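Local coordinates for ferric iron-binding protein HitA (Pseudomonas aeruginosa PAO1, PDB 6IWF), which binds ferric iron and probably carries it across the periplasm to an uptake transporter in the inner membrane, at residues Y8-A13 and K35-L41; A54-E60 and V226-L232; P63-R67 and L292-S296; A42-T46 and R67-L73; I19-F23 and Q243-M248. One frame throughout, in Å; residues are numbered along the deposited sequence.

Contacts 1 to 4 touch one another around the sheet of the N-terminal lobe, and contact 5 joins them through contact 2. Strand 56-59 is central: contact 1 adjoins one edge, with Tyr8 O and Tyr58 N 2.9 Å apart, and contact 2 pairs the other. Contacts 3 and 4 share Arg67; their helices cover the Leu57 and Thr59 face, and contact 3 carries helix 63-70 out to the 292-296 turn. Contact 5 packs on the Val56 and Tyr58 face. Contacts 1 and 2, centres about 9 Å apart, supply His12 and Glu60 of the iron site, to which Tyr196 and Tyr197 also belong; no iron is bound in this model. Centres of contacts 3 and 5 lie about 24 Å apart.

Contact 1. Residues Y8-A13 and K35-L41; sequences YNGQHA and KGGDGQL
Lys35 lays its side chain along the turn that follows strand 4-9, with CE 3.9 Å from Ala13 CB. Its chi1 to chi4 run t, p, t, p, curling NZ back to where it donates hydrogen bonds to Asn9 O (3.2 Å) and Gln11 O (2.9 Å). The backbones run parallel: Asn9 bridges Lys35 with CA atoms 5.0 Å apart, and Gly36 N donates to Asn9 O at 3.3 Å. Gly10 CA sits 3.3 Å from Gly36 O in a CA-H...O contact and 3.4 Å from Asp38 OD1, so close that a side chain on Gly10 would clash. This is a beta-alpha-beta unit: helix 13-27 joins strands 4-9 and 30-35, and both strands lead into helices whose N-cap positions are His12 and Gly37. His12 binds Fe(3+) in this protein, although no iron is present here. A water bridges Gly10 O and Asp38 N, each at 3.0 Å, while Asp38 OD1 accepts from Glu60 N. Leu41 (chi1 m, chi2 t) packs under the chain at Gly10, CD1 3.4 Å from Gly10 N and CD2 3.8 Å from Tyr8 CD2.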
# COMPACT_ATOMS: atom_id res chain seq x y z
N TYR A 8 -15.47 1.96 -5.81
CA TYR A 8 -14.30 2.51 -6.50
C TYR A 8 -13.08 1.79 -5.95
O TYR A 8 -12.72 1.99 -4.79
CB TYR A 8 -14.19 4.02 -6.28
CG TYR A 8 -15.05 4.85 -7.22
CD1 TYR A 8 -16.18 4.32 -7.83
CD2 TYR A 8 -14.73 6.18 -7.48
CE1 TYR A 8 -16.96 5.08 -8.67
CE2 TYR A 8 -15.52 6.95 -8.33
CZ TYR A 8 -16.63 6.40 -8.91
OH TYR A 8 -17.42 7.15 -9.75
N ASN A 9 -12.44 0.94 -6.78
CA ASN A 9 -11.39 0.05 -6.30
C ASN A 9 -10.03 0.47 -6.85
O ASN A 9 -9.71 0.21 -8.02
CB ASN A 9 -11.66 -1.41 -6.66
CG ASN A 9 -10.53 -2.31 -6.22
OD1 ASN A 9 -9.91 -2.06 -5.19
ND2 ASN A 9 -10.21 -3.35 -7.01
N GLY A 10 -9.24 1.10 -5.98
CA GLY A 10 -7.83 1.38 -6.23
C GLY A 10 -6.89 0.28 -5.80
O GLY A 10 -5.70 0.32 -6.15
N GLN A 11 -7.37 -0.71 -5.05
CA GLN A 11 -6.57 -1.89 -4.75
C GLN A 11 -6.51 -2.80 -5.97
O GLN A 11 -7.11 -2.53 -7.01
CB GLN A 11 -7.15 -2.66 -3.56
CG GLN A 11 -6.32 -2.57 -2.29
CD GLN A 11 -5.04 -3.40 -2.35
OE1 GLN A 11 -4.56 -3.74 -3.43
NE2 GLN A 11 -4.49 -3.70 -1.20
N HIS A 12 -5.76 -3.89 -5.84
CA HIS A 12 -5.57 -4.80 -6.97
C HIS A 12 -6.91 -5.35 -7.45
O HIS A 12 -7.85 -5.53 -6.68
CB HIS A 12 -4.62 -5.92 -6.56
CG HIS A 12 -3.18 -5.51 -6.55
ND1 HIS A 12 -2.70 -4.46 -7.30
CD2 HIS A 12 -2.11 -6.00 -5.88
CE1 HIS A 12 -1.40 -4.32 -7.10
NE2 HIS A 12 -1.02 -5.24 -6.24
N ALA A 13 -6.99 -5.59 -8.77
CA ALA A 13 -8.26 -5.96 -9.40
C ALA A 13 -8.87 -7.20 -8.76
O ALA A 13 -10.06 -7.20 -8.40
CB ALA A 13 -8.04 -6.17 -10.89
N LYS A 35 -12.87 0.28 -11.58
CA LYS A 35 -11.46 0.05 -11.35
C LYS A 35 -10.65 1.27 -11.77
O LYS A 35 -10.91 1.87 -12.82
CB LYS A 35 -10.99 -1.18 -12.13
CG LYS A 35 -9.55 -1.54 -11.87
CD LYS A 35 -9.36 -2.13 -10.48
CE LYS A 35 -7.89 -2.31 -10.15
NZ LYS A 35 -7.28 -1.09 -9.55
N GLY A 36 -9.68 1.64 -10.95
CA GLY A 36 -8.81 2.75 -11.30
C GLY A 36 -7.62 2.80 -10.36
O GLY A 36 -7.51 2.00 -9.42
N GLY A 37 -6.72 3.74 -10.63
CA GLY A 37 -5.67 4.02 -9.68
C GLY A 37 -6.19 4.89 -8.54
O GLY A 37 -7.14 5.66 -8.71
N ASP A 38 -5.55 4.74 -7.38
CA ASP A 38 -5.86 5.54 -6.18
C ASP A 38 -6.12 7.01 -6.50
O ASP A 38 -7.20 7.54 -6.24
CB ASP A 38 -4.69 5.44 -5.19
CG ASP A 38 -4.72 4.18 -4.34
OD1 ASP A 38 -5.61 3.31 -4.54
OD2 ASP A 38 -3.81 4.06 -3.48
N GLY A 39 -5.11 7.68 -7.06
CA GLY A 39 -5.23 9.11 -7.31
C GLY A 39 -6.27 9.44 -8.37
O GLY A 39 -7.01 10.42 -8.24
N GLN A 40 -6.34 8.63 -9.43
CA GLN A 40 -7.36 8.83 -10.45
C GLN A 40 -8.75 8.73 -9.84
O GLN A 40 -9.63 9.55 -10.13
CB GLN A 40 -7.16 7.81 -11.58
CG GLN A 40 -8.36 7.60 -12.49
CD GLN A 40 -8.37 6.21 -13.13
OE1 GLN A 40 -7.33 5.55 -13.26
NE2 GLN A 40 -9.56 5.75 -13.53
N LEU A 41 -8.95 7.74 -8.96
CA LEU A 41 -10.27 7.58 -8.35
C LEU A 41 -10.56 8.72 -7.37
O LEU A 41 -11.69 9.23 -7.35
CB LEU A 41 -10.36 6.23 -7.65
CG LEU A 41 -10.35 5.04 -8.61
CD1 LEU A 41 -10.16 3.76 -7.80
CD2 LEU A 41 -11.64 5.00 -9.40
O HOH W 1 -3.75 2.38 -6.99

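Contact 2. Residues A54-E60 and V226-L232; sequences ADVLYTE and VSGAAVL
Val226, already within strand 224-231, turns its side chain away from 54-60, and Ser227 follows with CB 3.1 Å from Thr59 O; Ser227 OG is engaged by Thr100. Segment 226-231 runs antiparallel to 56-59, the axes 4.7 Å apart at 169°. Gly228 forms a hydrogen-bonded pair with Thr59: Thr59 N to Gly228 O is 2.9 Å, Gly228 N to Thr59 O 3.1 Å. Ala229 faces Tyr58 across a non-hydrogen-bonded pair, CA to CA 4.4 Å. The Tyr58 ring (chi1 t) meets Gly228 O at its edge, CD1 3.3 Å away. Ala230 repeats the hydrogen-bonded pattern with Leu57, Leu57 N to Ala230 O and Ala230 N to Leu57 O both 2.9 Å. Val231 pairs with Val56 without hydrogen bonds, CA to CA 4.5 Å. Leu232 N donates to Asp55 O at 3.0 Å, and its side chain (m, m) brings CD2 3.8 Å from Ala54 CB. At the other end Glu60, which binds Fe(3+) in this protein but carries none here, is hydrogen-bonded to Tyr196. A strand from late in the chain thus returns beside 56-59, itself parallel to 4-9, giving the mixed sheet of a periplasmic binding protein lobe. Strand 97-108 flanks 224-231, and helix 238-248 covers the Val56, Tyr58, Ala229 and Val231 face.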
# COMPACT_ATOMS: atom_id res chain seq x y z
N ALA A 54 -20.16 6.74 -6.47
CA ALA A 54 -19.36 5.92 -5.56
C ALA A 54 -20.02 5.82 -4.19
O ALA A 54 -20.43 6.82 -3.61
CB ALA A 54 -17.95 6.51 -5.42
N ASP A 55 -20.11 4.60 -3.68
CA ASP A 55 -20.58 4.37 -2.32
C ASP A 55 -19.44 4.08 -1.36
O ASP A 55 -19.48 4.54 -0.21
CB ASP A 55 -21.58 3.21 -2.31
CG ASP A 55 -22.83 3.52 -3.10
OD1 ASP A 55 -23.53 4.50 -2.73
OD2 ASP A 55 -23.09 2.82 -4.10
N VAL A 56 -18.44 3.33 -1.81
CA VAL A 56 -17.29 2.91 -1.02
C VAL A 56 -16.05 3.11 -1.88
O VAL A 56 -16.06 2.83 -3.08
CB VAL A 56 -17.41 1.43 -0.58
CG1 VAL A 56 -16.13 0.95 0.11
CG2 VAL A 56 -18.61 1.25 0.36
N LEU A 57 -14.99 3.64 -1.27
CA LEU A 57 -13.68 3.76 -1.90
C LEU A 57 -12.70 2.83 -1.20
O LEU A 57 -12.64 2.80 0.03
CB LEU A 57 -13.18 5.19 -1.85
CG LEU A 57 -11.74 5.44 -2.34
CD1 LEU A 57 -11.59 5.19 -3.82
CD2 LEU A 57 -11.31 6.86 -1.98
N TYR A 58 -11.92 2.09 -1.98
CA TYR A 58 -10.95 1.13 -1.47
C TYR A 58 -9.63 1.45 -2.14
O TYR A 58 -9.55 1.42 -3.38
CB TYR A 58 -11.41 -0.29 -1.79
CG TYR A 58 -10.61 -1.45 -1.23
CD1 TYR A 58 -9.70 -1.29 -0.20
CD2 TYR A 58 -10.78 -2.72 -1.76
CE1 TYR A 58 -8.98 -2.40 0.30
CE2 TYR A 58 -10.08 -3.81 -1.28
CZ TYR A 58 -9.19 -3.65 -0.27
OH TYR A 58 -8.53 -4.77 0.18
N THR A 59 -8.61 1.83 -1.36
CA THR A 59 -7.35 2.27 -1.93
C THR A 59 -6.18 1.40 -1.47
O THR A 59 -6.19 0.83 -0.37
CB THR A 59 -7.04 3.73 -1.57
OG1 THR A 59 -6.94 3.88 -0.15
CG2 THR A 59 -8.11 4.67 -2.14
N GLU A 60 -5.16 1.35 -2.32
CA GLU A 60 -3.91 0.68 -1.98
C GLU A 60 -3.17 1.39 -0.86
O GLU A 60 -2.48 0.75 -0.06
CB GLU A 60 -3.02 0.61 -3.22
CG GLU A 60 -2.82 -0.76 -3.79
CD GLU A 60 -1.60 -0.83 -4.67
OE1 GLU A 60 -0.70 -1.63 -4.36
OE2 GLU A 60 -1.54 -0.06 -5.65
N VAL A 226 -0.52 1.19 5.07
CA VAL A 226 -1.82 0.54 5.14
C VAL A 226 -2.64 0.86 3.88
O VAL A 226 -2.55 1.96 3.33
CB VAL A 226 -2.60 0.95 6.41
CG1 VAL A 226 -1.71 0.86 7.66
CG2 VAL A 226 -3.17 2.33 6.27
N SER A 227 -3.40 -0.12 3.43
CA SER A 227 -4.50 0.11 2.50
C SER A 227 -5.74 0.42 3.31
O SER A 227 -5.87 0.00 4.46
CB SER A 227 -4.77 -1.10 1.61
OG SER A 227 -5.38 -2.13 2.36
N GLY A 228 -6.68 1.14 2.70
CA GLY A 228 -7.82 1.57 3.49
C GLY A 228 -9.10 1.66 2.69
O GLY A 228 -9.13 1.50 1.47
N ALA A 229 -10.18 1.92 3.42
CA ALA A 229 -11.48 2.01 2.79
C ALA A 229 -12.33 3.05 3.50
O ALA A 229 -12.08 3.41 4.66
CB ALA A 229 -12.22 0.66 2.81
N ALA A 230 -13.35 3.51 2.80
CA ALA A 230 -14.17 4.60 3.31
C ALA A 230 -15.52 4.56 2.62
O ALA A 230 -15.64 4.08 1.50
CB ALA A 230 -13.50 5.96 3.10
N VAL A 231 -16.53 5.08 3.32
CA VAL A 231 -17.86 5.34 2.78
C VAL A 231 -17.94 6.79 2.31
O VAL A 231 -17.54 7.69 3.04
CB VAL A 231 -18.93 5.06 3.85
CG1 VAL A 231 -20.33 5.47 3.34
CG2 VAL A 231 -18.89 3.59 4.26
N LEU A 232 -18.49 7.02 1.12
CA LEU A 232 -18.61 8.38 0.62
C LEU A 232 -19.79 9.08 1.30
O LEU A 232 -20.86 8.49 1.46
CB LEU A 232 -18.80 8.40 -0.89
CG LEU A 232 -17.55 8.23 -1.77
CD1 LEU A 232 -16.49 9.27 -1.39
CD2 LEU A 232 -16.98 6.82 -1.71

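Contact 3. Residues P63-R67 and L292-S296; sequences PPLIR and LGEAS
Glu294 buries the most surface here, lying along the first turns of helix 63-70. Its chi1 m, chi2 t side chain carries CG to 3.9 Å from Ile66 CG2 and OE2 to 3.6 Å from Arg67 CB; the guanidinium of Arg67 leads away toward Ser43. Pro63, at the start of the helix, gives the closest CA pair, 4.2 Å with Glu294, and its CA makes a CA-H...O contact with Gly293 O at 3.5 Å. The opposing segment is a type II' beta turn, Leu292 to Ala295, closed by Ala295 N to Leu292 O at 3.1 Å, with Ala295 at the N-cap position of helix 296-305. The turn between the two C-terminal helices thus meets the start of helix 63-70, which follows sheet strand 56-59. Gly293 takes phi/psi of 61/-143, a positive phi that suits the first central position of such a turn. Ile66 (chi1 m, chi2 t) points at the turn, its CD1 3.6 Å from Gly293 O. Pro63 and Leu292 both touch Glu145 of helix 141-154.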
# COMPACT_ATOMS: atom_id res chain seq x y z
N PRO A 63 -2.64 8.06 1.54
CA PRO A 63 -2.68 9.51 1.15
C PRO A 63 -3.98 9.93 0.47
O PRO A 63 -4.54 10.97 0.84
CB PRO A 63 -1.47 9.65 0.22
CG PRO A 63 -0.47 8.73 0.86
CD PRO A 63 -1.28 7.51 1.28
N PRO A 64 -4.53 9.17 -0.49
CA PRO A 64 -5.81 9.60 -1.08
C PRO A 64 -6.94 9.68 -0.07
O PRO A 64 -7.85 10.52 -0.22
CB PRO A 64 -6.10 8.54 -2.16
CG PRO A 64 -4.79 7.90 -2.41
CD PRO A 64 -4.05 7.92 -1.13
N LEU A 65 -6.95 8.80 0.94
CA LEU A 65 -8.02 8.85 1.93
C LEU A 65 -7.85 10.05 2.84
O LEU A 65 -8.84 10.71 3.20
CB LEU A 65 -8.05 7.57 2.76
CG LEU A 65 -8.26 6.27 1.98
CD1 LEU A 65 -8.04 5.07 2.90
CD2 LEU A 65 -9.64 6.26 1.38
N ILE A 66 -6.61 10.36 3.23
CA ILE A 66 -6.36 11.53 4.05
C ILE A 66 -6.76 12.78 3.28
O ILE A 66 -7.37 13.70 3.84
CB ILE A 66 -4.89 11.57 4.51
CG1 ILE A 66 -4.64 10.43 5.51
CG2 ILE A 66 -4.54 12.92 5.14
CD1 ILE A 66 -3.19 10.17 5.79
N ARG A 67 -6.50 12.79 1.96
CA ARG A 67 -6.90 13.92 1.11
C ARG A 67 -8.42 14.08 1.09
O ARG A 67 -8.94 15.17 1.36
CB ARG A 67 -6.36 13.72 -0.31
CG ARG A 67 -6.88 14.73 -1.37
CD ARG A 67 -6.67 14.22 -2.81
NE ARG A 67 -7.27 15.11 -3.80
CZ ARG A 67 -7.46 14.80 -5.08
NH1 ARG A 67 -7.10 13.61 -5.55
NH2 ARG A 67 -8.02 15.68 -5.91
N LEU A 292 2.57 10.23 7.70
CA LEU A 292 2.88 10.39 6.28
C LEU A 292 1.92 11.36 5.59
O LEU A 292 2.31 12.02 4.62
CB LEU A 292 2.84 9.03 5.58
CG LEU A 292 3.66 7.90 6.21
CD1 LEU A 292 3.32 6.54 5.59
CD2 LEU A 292 5.14 8.20 6.03
N GLY A 293 0.67 11.42 6.05
CA GLY A 293 -0.27 12.39 5.51
C GLY A 293 -0.52 12.18 4.03
O GLY A 293 -0.57 11.05 3.53
N GLU A 294 -0.68 13.30 3.30
CA GLU A 294 -0.88 13.24 1.86
C GLU A 294 0.43 13.11 1.10
O GLU A 294 0.42 13.03 -0.13
CB GLU A 294 -1.65 14.48 1.38
CG GLU A 294 -3.09 14.52 1.91
CD GLU A 294 -3.83 15.82 1.61
OE1 GLU A 294 -4.40 16.43 2.55
OE2 GLU A 294 -3.85 16.22 0.42
N ALA A 295 1.56 13.06 1.82
CA ALA A 295 2.88 12.94 1.19
C ALA A 295 3.15 14.08 0.21
O ALA A 295 3.79 13.89 -0.83
CB ALA A 295 3.05 11.59 0.50
N SER A 296 2.67 15.29 0.54
CA SER A 296 2.78 16.42 -0.39
C SER A 296 4.23 16.87 -0.58
O SER A 296 4.66 17.18 -1.70
CB SER A 296 1.93 17.59 0.10
OG SER A 296 0.56 17.24 0.04

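Contact 4. Residues A42-T46 and R67-L73; sequences ASQIT and RLASAGL
Two helices on the same side of the sheet meet here through an apolar centre of Ala42, Ile45, Leu68 and Leu73, bordered by Arg67, Ser43 and Thr46: 42-46 lies within helix 38-48, and 67-73 spans the end of helix 63-70 and its exit. The closest CA pair is Ala42 and Leu68, 7.0 Å, with the small Ala42 CB directed at the other segment. Leu68 (chi1 m, chi2 t) is central, its CD1 4.2 Å from both Ala42 CB and Ile45 CD1 and its CD2 3.6 Å from Thr46 OG1. Leu73 (m, t) adds CD1 at 4.5 Å from Ile45 CG2. Arg67 extends (chi1 to chi3 all t) across helix 38-48, its NH1 in a weak hydrogen bond to Ser43 OG at 3.3 Å; Ser43 OG is also bonded to Gly39 O. Thr46 (chi1 m) sits over a face of the guanidinium, OG1 3.6 Å from Arg67 NH2, while donating back to Ala42 O at 2.8 Å. Gly72, phi/psi 80/17, ends the second helix in a Schellman motif, with Gly72 N to Ala69 O at 2.9 Å and Leu73 N to Leu68 O at 3.1 Å. Ile45 and Leu68 also rest on Leu57, the helix-on-sheet layering of an alpha/beta lobe in periplasmic binding proteins.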
# COMPACT_ATOMS: atom_id res chain seq x y z
N ALA A 42 -9.57 9.12 -6.57
CA ALA A 42 -9.80 10.23 -5.65
C ALA A 42 -10.08 11.52 -6.42
O ALA A 42 -10.94 12.32 -6.03
CB ALA A 42 -8.60 10.40 -4.72
N SER A 43 -9.38 11.74 -7.54
CA SER A 43 -9.66 12.91 -8.36
C SER A 43 -11.03 12.83 -9.00
O SER A 43 -11.73 13.84 -9.10
CB SER A 43 -8.59 13.08 -9.44
OG SER A 43 -7.35 13.39 -8.84
N GLN A 44 -11.44 11.64 -9.45
CA GLN A 44 -12.77 11.48 -10.01
C GLN A 44 -13.84 11.81 -8.98
O GLN A 44 -14.79 12.54 -9.26
CB GLN A 44 -12.96 10.07 -10.54
CG GLN A 44 -14.28 9.85 -11.28
CD GLN A 44 -14.41 8.45 -11.84
OE1 GLN A 44 -13.41 7.74 -12.00
NE2 GLN A 44 -15.64 8.03 -12.14
N ILE A 45 -13.68 11.28 -7.76
CA ILE A 45 -14.65 11.58 -6.70
C ILE A 45 -14.68 13.07 -6.42
O ILE A 45 -15.75 13.66 -6.23
CB ILE A 45 -14.33 10.77 -5.43
CG1 ILE A 45 -14.65 9.29 -5.66
CG2 ILE A 45 -15.12 11.32 -4.24
CD1 ILE A 45 -14.06 8.35 -4.60
N THR A 46 -13.51 13.71 -6.39
CA THR A 46 -13.45 15.14 -6.14
C THR A 46 -14.18 15.92 -7.23
O THR A 46 -14.92 16.87 -6.94
CB THR A 46 -11.99 15.58 -6.01
OG1 THR A 46 -11.37 14.89 -4.93
CG2 THR A 46 -11.90 17.09 -5.76
N ARG A 67 -6.50 12.79 1.96
CA ARG A 67 -6.90 13.92 1.11
C ARG A 67 -8.42 14.08 1.09
O ARG A 67 -8.94 15.17 1.36
CB ARG A 67 -6.36 13.72 -0.31
CG ARG A 67 -6.88 14.73 -1.37
CD ARG A 67 -6.67 14.22 -2.81
NE ARG A 67 -7.27 15.11 -3.80
CZ ARG A 67 -7.46 14.80 -5.08
NH1 ARG A 67 -7.10 13.61 -5.55
NH2 ARG A 67 -8.02 15.68 -5.91
N LEU A 68 -9.14 12.99 0.79
CA LEU A 68 -10.60 13.05 0.71
C LEU A 68 -11.23 13.34 2.06
O LEU A 68 -12.28 13.99 2.14
CB LEU A 68 -11.14 11.74 0.14
CG LEU A 68 -10.82 11.45 -1.33
CD1 LEU A 68 -11.56 10.22 -1.77
CD2 LEU A 68 -11.21 12.61 -2.20
N ALA A 69 -10.63 12.81 3.14
CA ALA A 69 -11.14 13.10 4.47
C ALA A 69 -11.01 14.57 4.80
O ALA A 69 -11.94 15.19 5.35
CB ALA A 69 -10.40 12.26 5.52
N SER A 70 -9.86 15.16 4.48
CA SER A 70 -9.66 16.59 4.71
C SER A 70 -10.69 17.43 3.98
O SER A 70 -11.09 18.48 4.47
CB SER A 70 -8.25 17.00 4.29
OG SER A 70 -7.26 16.39 5.09
N ALA A 71 -11.11 16.98 2.79
CA ALA A 71 -12.11 17.70 2.01
C ALA A 71 -13.52 17.49 2.53
O ALA A 71 -14.46 18.12 2.02
CB ALA A 71 -12.05 17.29 0.55
N GLY A 72 -13.71 16.62 3.52
CA GLY A 72 -15.04 16.38 4.04
C GLY A 72 -15.88 15.45 3.19
O GLY A 72 -17.10 15.41 3.35
N LEU A 73 -15.25 14.67 2.30
CA LEU A 73 -16.00 13.84 1.37
C LEU A 73 -16.33 12.46 1.93
O LEU A 73 -17.12 11.73 1.30
CB LEU A 73 -15.21 13.70 0.06
CG LEU A 73 -15.32 14.94 -0.83
CD1 LEU A 73 -14.21 15.01 -1.85
CD2 LEU A 73 -16.69 14.95 -1.49

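Contact 5. Residues I19-F23 and Q243-M248; sequences IAKAF and QFVAFM
Phe23, with chi1 t and chi2 77°, inserts its ring between Phe244 and Phe247 and has the largest area covered by the contact. Phe244 (chi1 t, chi2 -87°) turns its edge to the Phe23 face in a T-shaped pair, ring centroids 4.9 Å apart and planes at 70°, with Phe23 CD2 and Phe244 CD2 at 3.5 Å. The CB of Phe244 also stands over that ring in a CH-pi contact, 4.2 Å from the Phe23 centroid. Phe247 (t, 80°) offers its face to the edge of Phe23 in an offset edge-to-face pair, centroids 5.7 Å apart and planes at 61°, completing a three-ring aromatic cluster. Ile19 (chi1 t, chi2 p) sends CD1 to 3.6 Å from Phe247 CE2, and its CG1 lies 4.1 Å from Met248 CG. Ala22 CB meets the edge of Phe247 at CE2, 3.7 Å away. The axes of 19-23 and 243-248 come within 10.5 Å and cross at 111°, leaving room for the rings between them; Phe23 and Phe244 are 7.0 Å apart CA to CA. Both helices lie on the sheet: Ala20 and Phe23 touch Val31 of strand 30-35, Phe244 bridges Val31 and Val56, and Met248 reaches Tyr58, Ala229 and Ile99.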
# COMPACT_ATOMS: atom_id res chain seq x y z
N ILE A 19 -13.55 -9.50 -2.63
CA ILE A 19 -14.35 -8.99 -1.52
C ILE A 19 -15.74 -8.62 -2.01
O ILE A 19 -16.73 -8.80 -1.28
CB ILE A 19 -13.62 -7.82 -0.81
CG1 ILE A 19 -14.37 -7.40 0.45
CG2 ILE A 19 -13.43 -6.62 -1.75
CD1 ILE A 19 -14.48 -8.50 1.48
N ALA A 20 -15.87 -8.11 -3.24
CA ALA A 20 -17.19 -7.80 -3.78
C ALA A 20 -18.02 -9.07 -3.91
O ALA A 20 -19.22 -9.07 -3.62
CB ALA A 20 -17.08 -7.10 -5.14
N LYS A 21 -17.39 -10.17 -4.33
CA LYS A 21 -18.10 -11.43 -4.46
C LYS A 21 -18.56 -11.95 -3.10
O LYS A 21 -19.71 -12.37 -2.94
CB LYS A 21 -17.22 -12.47 -5.16
CG LYS A 21 -17.92 -13.79 -5.48
CD LYS A 21 -19.31 -13.56 -6.07
CE LYS A 21 -19.72 -14.68 -7.02
NZ LYS A 21 -21.20 -14.81 -7.15
N ALA A 22 -17.66 -11.91 -2.11
CA ALA A 22 -18.01 -12.40 -0.78
C ALA A 22 -19.16 -11.61 -0.18
O ALA A 22 -20.08 -12.20 0.41
CB ALA A 22 -16.78 -12.35 0.14
N PHE A 23 -19.15 -10.28 -0.31
CA PHE A 23 -20.24 -9.47 0.22
C PHE A 23 -21.55 -9.78 -0.50
O PHE A 23 -22.61 -9.88 0.13
CB PHE A 23 -19.91 -7.99 0.10
CG PHE A 23 -20.91 -7.08 0.74
CD1 PHE A 23 -20.94 -6.92 2.12
CD2 PHE A 23 -21.81 -6.36 -0.03
CE1 PHE A 23 -21.84 -6.08 2.71
CE2 PHE A 23 -22.72 -5.50 0.55
CZ PHE A 23 -22.74 -5.37 1.93
N GLN A 243 -22.28 -1.20 5.96
CA GLN A 243 -22.24 -2.65 6.08
C GLN A 243 -21.08 -3.24 5.29
O GLN A 243 -20.41 -4.18 5.74
CB GLN A 243 -23.56 -3.23 5.59
CG GLN A 243 -23.75 -4.69 5.79
CD GLN A 243 -25.16 -5.11 5.43
OE1 GLN A 243 -26.06 -4.27 5.38
NE2 GLN A 243 -25.35 -6.40 5.16
N PHE A 244 -20.84 -2.70 4.09
CA PHE A 244 -19.76 -3.21 3.25
C PHE A 244 -18.40 -3.02 3.90
O PHE A 244 -17.58 -3.94 3.94
CB PHE A 244 -19.80 -2.54 1.88
CG PHE A 244 -18.80 -3.10 0.92
CD1 PHE A 244 -17.50 -2.59 0.88
CD2 PHE A 244 -19.13 -4.16 0.10
CE1 PHE A 244 -16.56 -3.13 0.01
CE2 PHE A 244 -18.20 -4.70 -0.77
CZ PHE A 244 -16.91 -4.18 -0.82
N VAL A 245 -18.12 -1.81 4.40
CA VAL A 245 -16.81 -1.56 5.00
C VAL A 245 -16.63 -2.40 6.26
O VAL A 245 -15.56 -2.97 6.50
CB VAL A 245 -16.60 -0.06 5.29
CG1 VAL A 245 -15.31 0.14 6.06
CG2 VAL A 245 -16.51 0.71 3.98
N ALA A 246 -17.70 -2.55 7.05
CA ALA A 246 -17.64 -3.44 8.20
C ALA A 246 -17.33 -4.87 7.78
O ALA A 246 -16.56 -5.58 8.45
CB ALA A 246 -18.96 -3.37 8.98
N PHE A 247 -17.91 -5.32 6.66
CA PHE A 247 -17.66 -6.69 6.21
C PHE A 247 -16.22 -6.86 5.74
O PHE A 247 -15.65 -7.96 5.87
CB PHE A 247 -18.66 -7.06 5.11
CG PHE A 247 -18.45 -8.42 4.53
CD1 PHE A 247 -18.92 -9.54 5.20
CD2 PHE A 247 -17.79 -8.58 3.33
CE1 PHE A 247 -18.72 -10.80 4.67
CE2 PHE A 247 -17.59 -9.84 2.80
CZ PHE A 247 -18.07 -10.95 3.48
N MET A 248 -15.59 -5.80 5.25
CA MET A 248 -14.18 -5.90 4.85
C MET A 248 -13.30 -6.26 6.04
O MET A 248 -12.22 -6.83 5.85
CB MET A 248 -13.71 -4.59 4.22
CG MET A 248 -14.50 -4.19 2.99
SD MET A 248 -13.85 -2.63 2.35
CE MET A 248 -12.35 -3.24 1.55